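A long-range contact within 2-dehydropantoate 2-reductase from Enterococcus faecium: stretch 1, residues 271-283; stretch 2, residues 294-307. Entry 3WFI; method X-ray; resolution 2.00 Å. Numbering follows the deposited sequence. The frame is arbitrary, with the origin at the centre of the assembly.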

ATOM      1  N   LEU B 271      17.952   5.556   1.228  1.00 22.44           N
ATOM      2  CA  LEU B 271      16.876   5.250   2.154  1.00 21.30           C
ATOM      3  C   LEU B 271      16.014   6.484   2.409  1.00 19.99           C
ATOM      4  O   LEU B 271      16.518   7.616   2.449  1.00 19.39           O
ATOM      5  CB  LEU B 271      17.431   4.719   3.482  1.00 21.11           C
ATOM      6  CG  LEU B 271      18.028   3.315   3.419  1.00 22.24           C
ATOM      7  CD1 LEU B 271      18.816   2.997   4.687  1.00 23.08           C
ATOM      8  CD2 LEU B 271      16.943   2.262   3.208  1.00 22.18           C
ATOM      9  N   THR B 272      14.719   6.257   2.586  1.00 18.25           N
ATOM     10  CA  THR B 272      13.774   7.324   2.845  1.00 17.50           C
ATOM     11  C   THR B 272      13.605   7.582   4.340  1.00 17.62           C
ATOM     12  O   THR B 272      14.008   6.782   5.174  1.00 17.35           O
ATOM     13  CB  THR B 272      12.385   6.998   2.241  1.00 17.41           C
ATOM     14  OG1 THR B 272      11.778   5.927   2.977  1.00 16.89           O
ATOM     15  CG2 THR B 272      12.503   6.607   0.753  1.00 17.36           C
ATOM     16  N   GLU B 273      12.988   8.716   4.648  1.00 18.20           N
ATOM     17  CA  GLU B 273      12.612   9.083   6.004  1.00 18.80           C
ATOM     18  C   GLU B 273      11.238   8.550   6.397  1.00 17.25           C
ATOM     19  O   GLU B 273      10.646   9.049   7.349  1.00 17.05           O
ATOM     20  CB  GLU B 273      12.557  10.595   6.134  1.00 20.31           C
ATOM     21  CG  GLU B 273      13.890  11.257   5.955  1.00 22.93           C
ATOM     22  CD  GLU B 273      13.827  12.714   6.360  1.00 24.79           C
ATOM     23  OE1 GLU B 273      12.820  13.369   5.998  1.00 28.07           O
ATOM     24  OE2 GLU B 273      14.748  13.160   7.066  1.00 25.74           O
ATOM     25  N   ILE B 274      10.754   7.520   5.700  1.00 16.67           N
ATOM     26  CA  ILE B 274       9.393   7.021   5.919  1.00 15.93           C
ATOM     27  C   ILE B 274       9.122   6.661   7.400  1.00 15.64           C
ATOM     28  O   ILE B 274       8.021   6.921   7.914  1.00 15.05           O
ATOM     29  CB  ILE B 274       9.061   5.852   4.958  1.00 15.65           C
ATOM     30  CG1 ILE B 274       7.570   5.518   4.979  1.00 15.64           C
ATOM     31  CG2 ILE B 274       9.881   4.621   5.287  1.00 15.88           C
ATOM     32  CD1 ILE B 274       6.682   6.548   4.327  1.00 15.25           C
ATOM     33  N   ASP B 275      10.117   6.118   8.098  1.00 16.00           N
ATOM     34  CA  ASP B 275       9.910   5.725   9.504  1.00 17.02           C
ATOM     35  C   ASP B 275       9.677   6.921  10.426  1.00 18.12           C
ATOM     36  O   ASP B 275       9.168   6.744  11.535  1.00 18.45           O
ATOM     37  CB  ASP B 275      11.062   4.877  10.048  1.00 17.01           C
ATOM     38  CG  ASP B 275      11.158   3.525   9.396  1.00 18.56           C
ATOM     39  OD1 ASP B 275      10.109   2.895   9.103  1.00 17.75           O
ATOM     40  OD2 ASP B 275      12.292   3.059   9.180  1.00 20.03           O
ATOM     41  N   TYR B 276      10.035   8.126   9.964  1.00 19.20           N
ATOM     42  CA  TYR B 276       9.881   9.350  10.741  1.00 20.13           C
ATOM     43  C   TYR B 276       8.693  10.175  10.290  1.00 19.47           C
ATOM     44  O   TYR B 276       8.423  11.238  10.857  1.00 20.32           O
ATOM     45  CB  TYR B 276      11.174  10.170  10.680  1.00 21.38           C
ATOM     46  CG  TYR B 276      12.297   9.330  11.202  1.00 22.84           C
ATOM     47  CD1 TYR B 276      12.535   9.240  12.562  1.00 24.33           C
ATOM     48  CD2 TYR B 276      13.046   8.532  10.349  1.00 24.80           C
ATOM     49  CE1 TYR B 276      13.534   8.423  13.057  1.00 25.40           C
ATOM     50  CE2 TYR B 276      14.048   7.704  10.832  1.00 25.50           C
ATOM     51  CZ  TYR B 276      14.280   7.651  12.190  1.00 26.36           C
ATOM     52  OH  TYR B 276      15.273   6.831  12.686  1.00 28.98           O
ATOM     53  N   ILE B 277       7.945   9.663   9.311  1.00 18.16           N
ATOM     54  CA  ILE B 277       6.728  10.316   8.866  1.00 17.01           C
ATOM     55  C   ILE B 277       5.546   9.389   9.157  1.00 17.12           C
ATOM     56  O   ILE B 277       5.003   9.416  10.259  1.00 16.94           O
ATOM     57  CB  ILE B 277       6.830  10.758   7.386  1.00 16.73           C
ATOM     58  CG1 ILE B 277       8.114  11.550   7.174  1.00 16.79           C
ATOM     59  CG2 ILE B 277       5.621  11.597   6.993  1.00 16.68           C
ATOM     60  CD1 ILE B 277       8.505  11.737   5.711  1.00 17.04           C
ATOM     61  N   ASN B 278       5.171   8.524   8.216  1.00 16.74           N
ATOM     62  CA  ASN B 278       4.069   7.600   8.475  1.00 16.18           C
ATOM     63  C   ASN B 278       4.392   6.643   9.628  1.00 16.33           C
ATOM     64  O   ASN B 278       3.503   6.245  10.372  1.00 15.68           O
ATOM     65  CB  ASN B 278       3.686   6.846   7.196  1.00 16.30           C
ATOM     66  CG  ASN B 278       3.185   7.780   6.113  1.00 15.90           C
ATOM     67  OD1 ASN B 278       1.979   7.977   5.964  1.00 16.50           O
ATOM     68  ND2 ASN B 278       4.110   8.412   5.389  1.00 15.45           N
ATOM     69  N   GLY B 279       5.662   6.251   9.744  1.00 16.25           N
ATOM     70  CA  GLY B 279       6.110   5.338  10.804  1.00 15.76           C
ATOM     71  C   GLY B 279       5.902   5.907  12.188  1.00 15.98           C
ATOM     72  O   GLY B 279       5.595   5.178  13.134  1.00 14.97           O
ATOM     73  N   ALA B 280       6.060   7.224  12.308  1.00 16.22           N
ATOM     74  CA  ALA B 280       5.893   7.903  13.590  1.00 16.12           C
ATOM     75  C   ALA B 280       4.439   7.830  14.008  1.00 15.91           C
ATOM     76  O   ALA B 280       4.128   7.604  15.175  1.00 15.74           O
ATOM     77  CB  ALA B 280       6.369   9.356  13.478  1.00 16.53           C
ATOM     78  N   ILE B 281       3.541   7.990  13.034  1.00 15.37           N
ATOM     79  CA  ILE B 281       2.104   7.849  13.285  1.00 14.96           C
ATOM     80  C   ILE B 281       1.749   6.393  13.636  1.00 15.24           C
ATOM     81  O   ILE B 281       0.932   6.155  14.541  1.00 15.18           O
ATOM     82  CB  ILE B 281       1.278   8.368  12.088  1.00 14.63           C
ATOM     83  CG1 ILE B 281       1.527   9.871  11.877  1.00 14.79           C
ATOM     84  CG2 ILE B 281      -0.207   8.081  12.263  1.00 14.95           C
ATOM     85  CD1 ILE B 281       1.352  10.725  13.116  1.00 15.37           C
ATOM     86  N   SER B 282       2.371   5.430  12.952  1.00 15.06           N
ATOM     87  CA  SER B 282       2.173   4.011  13.295  1.00 15.38           C
ATOM     88  C   SER B 282       2.591   3.720  14.735  1.00 16.40           C
ATOM     89  O   SER B 282       1.871   3.066  15.466  1.00 15.80           O
ATOM     90  CB  SER B 282       2.948   3.103  12.348  1.00 15.13           C
ATOM     91  OG  SER B 282       2.442   3.214  11.019  1.00 15.43           O
ATOM     92  N   ARG B 283       3.755   4.233  15.133  1.00 17.43           N
ATOM     93  CA  ARG B 283       4.252   4.035  16.500  1.00 18.76           C
ATOM     94  C   ARG B 283       3.333   4.628  17.574  1.00 18.03           C
ATOM     95  O   ARG B 283       3.004   3.953  18.556  1.00 18.58           O
ATOM     96  CB  ARG B 283       5.684   4.563  16.631  1.00 20.32           C
ATOM     97  CG  ARG B 283       6.698   3.608  16.022  1.00 22.20           C
ATOM     98  CD  ARG B 283       8.137   3.990  16.360  1.00 23.92           C
ATOM     99  NE  ARG B 283       8.522   5.329  15.915  1.00 25.34           N
ATOM    100  CZ  ARG B 283       8.787   5.675  14.659  1.00 27.85           C
ATOM    101  NH1 ARG B 283       8.689   4.791  13.660  1.00 27.62           N
ATOM    102  NH2 ARG B 283       9.155   6.924  14.399  1.00 29.05           N
ATOM    103  N   TYR B 294      -3.269   2.416   7.065  1.00 13.09           N
ATOM    104  CA  TYR B 294      -2.711   3.014   5.843  1.00 13.15           C
ATOM    105  C   TYR B 294      -1.273   3.487   6.091  1.00 13.27           C
ATOM    106  O   TYR B 294      -0.408   3.300   5.257  1.00 13.52           O
ATOM    107  CB  TYR B 294      -3.592   4.162   5.297  1.00 12.95           C
ATOM    108  CG  TYR B 294      -4.762   3.722   4.420  1.00 13.15           C
ATOM    109  CD1 TYR B 294      -5.554   2.627   4.749  1.00 13.08           C
ATOM    110  CD2 TYR B 294      -5.064   4.413   3.252  1.00 13.07           C
ATOM    111  CE1 TYR B 294      -6.619   2.255   3.956  1.00 13.11           C
ATOM    112  CE2 TYR B 294      -6.119   4.048   2.441  1.00 12.97           C
ATOM    113  CZ  TYR B 294      -6.896   2.963   2.795  1.00 13.32           C
ATOM    114  OH  TYR B 294      -7.953   2.582   2.008  1.00 13.21           O
ATOM    115  N   CYS B 295      -1.005   4.070   7.257  1.00 13.69           N
ATOM    116  CA  CYS B 295       0.371   4.460   7.614  1.00 13.76           C
ATOM    117  C   CYS B 295       1.258   3.225   7.745  1.00 13.70           C
ATOM    118  O   CYS B 295       2.403   3.231   7.279  1.00 13.70           O
ATOM    119  CB  CYS B 295       0.405   5.297   8.904  1.00 13.96           C
ATOM    120  SG  CYS B 295      -0.200   6.998   8.755  1.00 14.65           S
ATOM    121  N   ASP B 296       0.724   2.161   8.346  1.00 13.41           N
ATOM    122  CA  ASP B 296       1.450   0.870   8.441  1.00 13.31           C
ATOM    123  C   ASP B 296       1.809   0.341   7.034  1.00 12.82           C
ATOM    124  O   ASP B 296       2.962   0.022   6.743  1.00 12.69           O
ATOM    125  CB  ASP B 296       0.603  -0.177   9.159  1.00 13.40           C
ATOM    126  CG  ASP B 296       0.302   0.175  10.631  1.00 14.01           C
ATOM    127  OD1 ASP B 296       0.782   1.211  11.168  1.00 13.17           O
ATOM    128  OD2 ASP B 296      -0.470  -0.591  11.246  1.00 14.29           O
ATOM    129  N   PHE B 297       0.799   0.252   6.180  1.00 12.83           N
ATOM    130  CA  PHE B 297       0.932  -0.336   4.827  1.00 12.93           C
ATOM    131  C   PHE B 297       1.832   0.505   3.920  1.00 12.93           C
ATOM    132  O   PHE B 297       2.692  -0.035   3.223  1.00 13.39           O
ATOM    133  CB  PHE B 297      -0.460  -0.494   4.207  1.00 12.89           C
ATOM    134  CG  PHE B 297      -0.551  -1.478   3.058  1.00 12.74           C
ATOM    135  CD1 PHE B 297      -1.746  -1.594   2.365  1.00 12.56           C
ATOM    136  CD2 PHE B 297       0.505  -2.313   2.689  1.00 12.33           C
ATOM    137  CE1 PHE B 297      -1.886  -2.480   1.322  1.00 12.42           C
ATOM    138  CE2 PHE B 297       0.368  -3.199   1.638  1.00 12.18           C
ATOM    139  CZ  PHE B 297      -0.825  -3.287   0.949  1.00 12.20           C
ATOM    140  N   LEU B 298       1.642   1.818   3.936  1.00 13.22           N
ATOM    141  CA  LEU B 298       2.457   2.704   3.124  1.00 13.85           C
ATOM    142  C   LEU B 298       3.927   2.595   3.544  1.00 13.56           C
ATOM    143  O   LEU B 298       4.819   2.568   2.700  1.00 12.91           O
ATOM    144  CB  LEU B 298       1.966   4.153   3.216  1.00 14.36           C
ATOM    145  CG  LEU B 298       2.595   5.135   2.221  1.00 14.82           C
ATOM    146  CD1 LEU B 298       2.558   4.601   0.795  1.00 15.29           C
ATOM    147  CD2 LEU B 298       1.905   6.485   2.282  1.00 14.99           C
ATOM    148  N   THR B 299       4.166   2.531   4.859  1.00 13.44           N
ATOM    149  CA  THR B 299       5.513   2.372   5.363  1.00 13.47           C
ATOM    150  C   THR B 299       6.103   1.047   4.888  1.00 13.29           C
ATOM    151  O   THR B 299       7.232   0.989   4.389  1.00 13.43           O
ATOM    152  CB  THR B 299       5.531   2.470   6.901  1.00 13.68           C
ATOM    153  OG1 THR B 299       5.070   3.775   7.287  1.00 13.88           O
ATOM    154  CG2 THR B 299       6.922   2.249   7.451  1.00 13.63           C
ATOM    155  N   GLU B 300       5.327  -0.020   5.037  1.00 12.96           N
ATOM    156  CA  GLU B 300       5.752  -1.334   4.582  1.00 12.76           C
ATOM    157  C   GLU B 300       6.050  -1.335   3.067  1.00 12.71           C
ATOM    158  O   GLU B 300       7.031  -1.936   2.627  1.00 12.28           O
ATOM    159  CB  GLU B 300       4.682  -2.361   4.934  1.00 12.64           C
ATOM    160  CG  GLU B 300       4.661  -2.694   6.424  1.00 12.86           C
ATOM    161  CD  GLU B 300       3.298  -3.093   6.922  1.00 12.72           C
ATOM    162  OE1 GLU B 300       2.413  -3.403   6.086  1.00 12.40           O
ATOM    163  OE2 GLU B 300       3.111  -3.071   8.153  1.00 13.21           O
ATOM    164  N   LEU B 301       5.199  -0.671   2.282  1.00 12.58           N
ATOM    165  CA  LEU B 301       5.390  -0.630   0.835  1.00 13.02           C
ATOM    166  C   LEU B 301       6.643   0.144   0.421  1.00 13.42           C
ATOM    167  O   LEU B 301       7.391  -0.299  -0.472  1.00 14.55           O
ATOM    168  CB  LEU B 301       4.171  -0.013   0.155  1.00 13.24           C
ATOM    169  CG  LEU B 301       2.946  -0.907   0.093  1.00 13.14           C
ATOM    170  CD1 LEU B 301       1.706  -0.075  -0.239  1.00 13.12           C
ATOM    171  CD2 LEU B 301       3.160  -2.021  -0.919  1.00 13.27           C
ATOM    172  N   VAL B 302       6.892   1.270   1.075  1.00 13.24           N
ATOM    173  CA  VAL B 302       8.074   2.075   0.761  1.00 13.47           C
ATOM    174  C   VAL B 302       9.327   1.290   1.097  1.00 13.75           C
ATOM    175  O   VAL B 302      10.288   1.279   0.325  1.00 13.77           O
ATOM    176  CB  VAL B 302       8.038   3.440   1.459  1.00 12.89           C
ATOM    177  CG1 VAL B 302       9.371   4.157   1.344  1.00 13.06           C
ATOM    178  CG2 VAL B 302       6.933   4.295   0.865  1.00 13.01           C
ATOM    179  N   HIS B 303       9.319   0.598   2.238  1.00 13.81           N
ATOM    180  CA  HIS B 303      10.460  -0.253   2.580  1.00 14.30           C
ATOM    181  C   HIS B 303      10.679  -1.376   1.572  1.00 14.16           C
ATOM    182  O   HIS B 303      11.824  -1.678   1.211  1.00 14.13           O
ATOM    183  CB  HIS B 303      10.315  -0.807   4.009  1.00 14.55           C
ATOM    184  CG  HIS B 303      10.614   0.184   5.081  1.00 14.75           C
ATOM    185  ND1 HIS B 303      11.683   1.063   5.027  1.00 15.32           N
ATOM    186  CD2 HIS B 303       9.987   0.431   6.253  1.00 14.55           C
ATOM    187  CE1 HIS B 303      11.685   1.807   6.115  1.00 14.88           C
ATOM    188  NE2 HIS B 303      10.671   1.440   6.873  1.00 14.99           N
ATOM    189  N   ALA B 304       9.592  -2.016   1.136  1.00 14.07           N
ATOM    190  CA  ALA B 304       9.681  -3.051   0.114  1.00 14.71           C
ATOM    191  C   ALA B 304      10.261  -2.493  -1.198  1.00 15.48           C
ATOM    192  O   ALA B 304      11.034  -3.176  -1.886  1.00 14.99           O
ATOM    193  CB  ALA B 304       8.320  -3.686  -0.134  1.00 14.79           C
ATOM    194  N   LYS B 305       9.898  -1.255  -1.526  1.00 15.78           N
ATOM    195  CA  LYS B 305      10.386  -0.629  -2.760  1.00 16.70           C
ATOM    196  C   LYS B 305      11.886  -0.318  -2.628  1.00 17.34           C
ATOM    197  O   LYS B 305      12.654  -0.578  -3.557  1.00 17.81           O
ATOM    198  CB  LYS B 305       9.612   0.649  -3.070  1.00 16.65           C
ATOM    199  CG  LYS B 305       9.962   1.306  -4.417  1.00 17.54           C
ATOM    200  CD  LYS B 305       9.531   0.466  -5.611  1.00 18.47           C
ATOM    201  CE  LYS B 305       9.801   1.194  -6.923  1.00 19.12           C
ATOM    202  NZ  LYS B 305       9.293   0.434  -8.086  1.00 19.81           N
ATOM    203  N   GLU B 306      12.281   0.213  -1.471  1.00 17.95           N
ATOM    204  CA  GLU B 306      13.703   0.369  -1.116  1.00 18.18           C
ATOM    205  C   GLU B 306      14.442  -0.954  -1.331  1.00 18.51           C
ATOM    206  O   GLU B 306      15.451  -1.013  -2.026  1.00 19.21           O
ATOM    207  CB  GLU B 306      13.870   0.823   0.346  1.00 18.14           C
ATOM    208  CG  GLU B 306      13.452   2.257   0.637  1.00 17.89           C
ATOM    209  CD  GLU B 306      13.363   2.553   2.127  1.00 17.55           C
ATOM    210  OE1 GLU B 306      13.339   1.592   2.921  1.00 17.42           O
ATOM    211  OE2 GLU B 306      13.341   3.748   2.501  1.00 17.40           O
ATOM    212  N   ASP B 307      13.916  -2.015  -0.738  1.00 18.35           N
ATOM    213  CA  ASP B 307      14.539  -3.320  -0.816  1.00 18.60           C
ATOM    214  C   ASP B 307      14.657  -3.791  -2.266  1.00 19.15           C
ATOM    215  O   ASP B 307      15.697  -4.287  -2.664  1.00 18.71           O
ATOM    216  CB  ASP B 307      13.767  -4.344   0.012  1.00 18.35           C
ATOM    217  CG  ASP B 307      13.805  -4.047   1.515  1.00 18.38           C
ATOM    218  OD1 ASP B 307      14.707  -3.321   1.974  1.00 17.84           O
ATOM    219  OD2 ASP B 307      12.950  -4.582   2.251  1.00 19.18           O
TER
HETATM  220  O   HOH W   1      13.904   3.896   5.257  1.00 18.29           O
HETATM  221  O   HOH W   2       0.411   0.537  14.027  1.00 34.00           O

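Stretch 2 is a single length of helix, and stretch 1 runs back along it: a loop at Leu271 to Thr272, a 3-10 segment ending at Tyr276, then a helix from Asn278. The two helix axes come within 8.3 Å, with 137° between their N-to-C directions, so they are closer to antiparallel than parallel. Together the stretches bury 648 Å², with Ile274, Cys295 and Glu306 making the largest contributions.

Ile274 occupies the middle. Its CB points toward the helix, and the branched side chain lies in the space offered by Thr299, Val302 and His303. Ile274 CG1 is 3.8 Å from Thr299 CA, while Ile274 CG2 lies 4.0 Å from Val302 CG1 and sits over one face of the His303 ring, 3.8 Å from its centroid, in a CH-pi contact. A beta-branched aliphatic residue suits this place because it fills the space and asks for no polar partner.

The edge of the same imidazole is used differently. His303 NE2 donates a nearly straight hydrogen bond to Asp275 OD1 at 2.7 Å, and His303 ND1 donates another to Glu306 OE1, also at 2.7 Å. With both nitrogens donating to carboxylates, the ring links the 3-10 segment to the next acid along its own helix.

Glu306 thus has one oxygen bound to the histidine, while the other holds the loop. Glu306 OE2 accepts from Thr272 N at 2.9 Å and from Thr272 OG1 at 2.7 Å, and water 1 bridges Glu306 OE2 and Thr272 O. A carboxylate can accept several hydrogen bonds at once, which suits a buried position facing a backbone amide and a hydroxyl. Thr272 OG1 also comes within 3.4 Å of Val302 CG1, so the same side chain makes both polar and packing contacts.

At the other end, Cys295 lies where the backbones come close: Cys295 CA is 4.9 Å from Asn278 CA. The small side chain fits this narrow gap, with Cys295 CB 3.6 Å from Asn278 O and Cys295 SG 3.7 Å from Ile281 CG2, an apolar contact. One turn later, Thr299 OG1 satisfies its own hydrogen-bonding need by donating to Cys295 O at 2.7 Å, and the same Thr299 OG1 sits beside the Asn278 side chain, 3.4 Å from Asn278 CB.

Ser282 closes this end. Ser282 OG donates to Asp296 OD1 at 2.6 Å; although the Asp296 CA-to-CB bond points away, the carboxylate comes back within reach of the short serine hydroxyl.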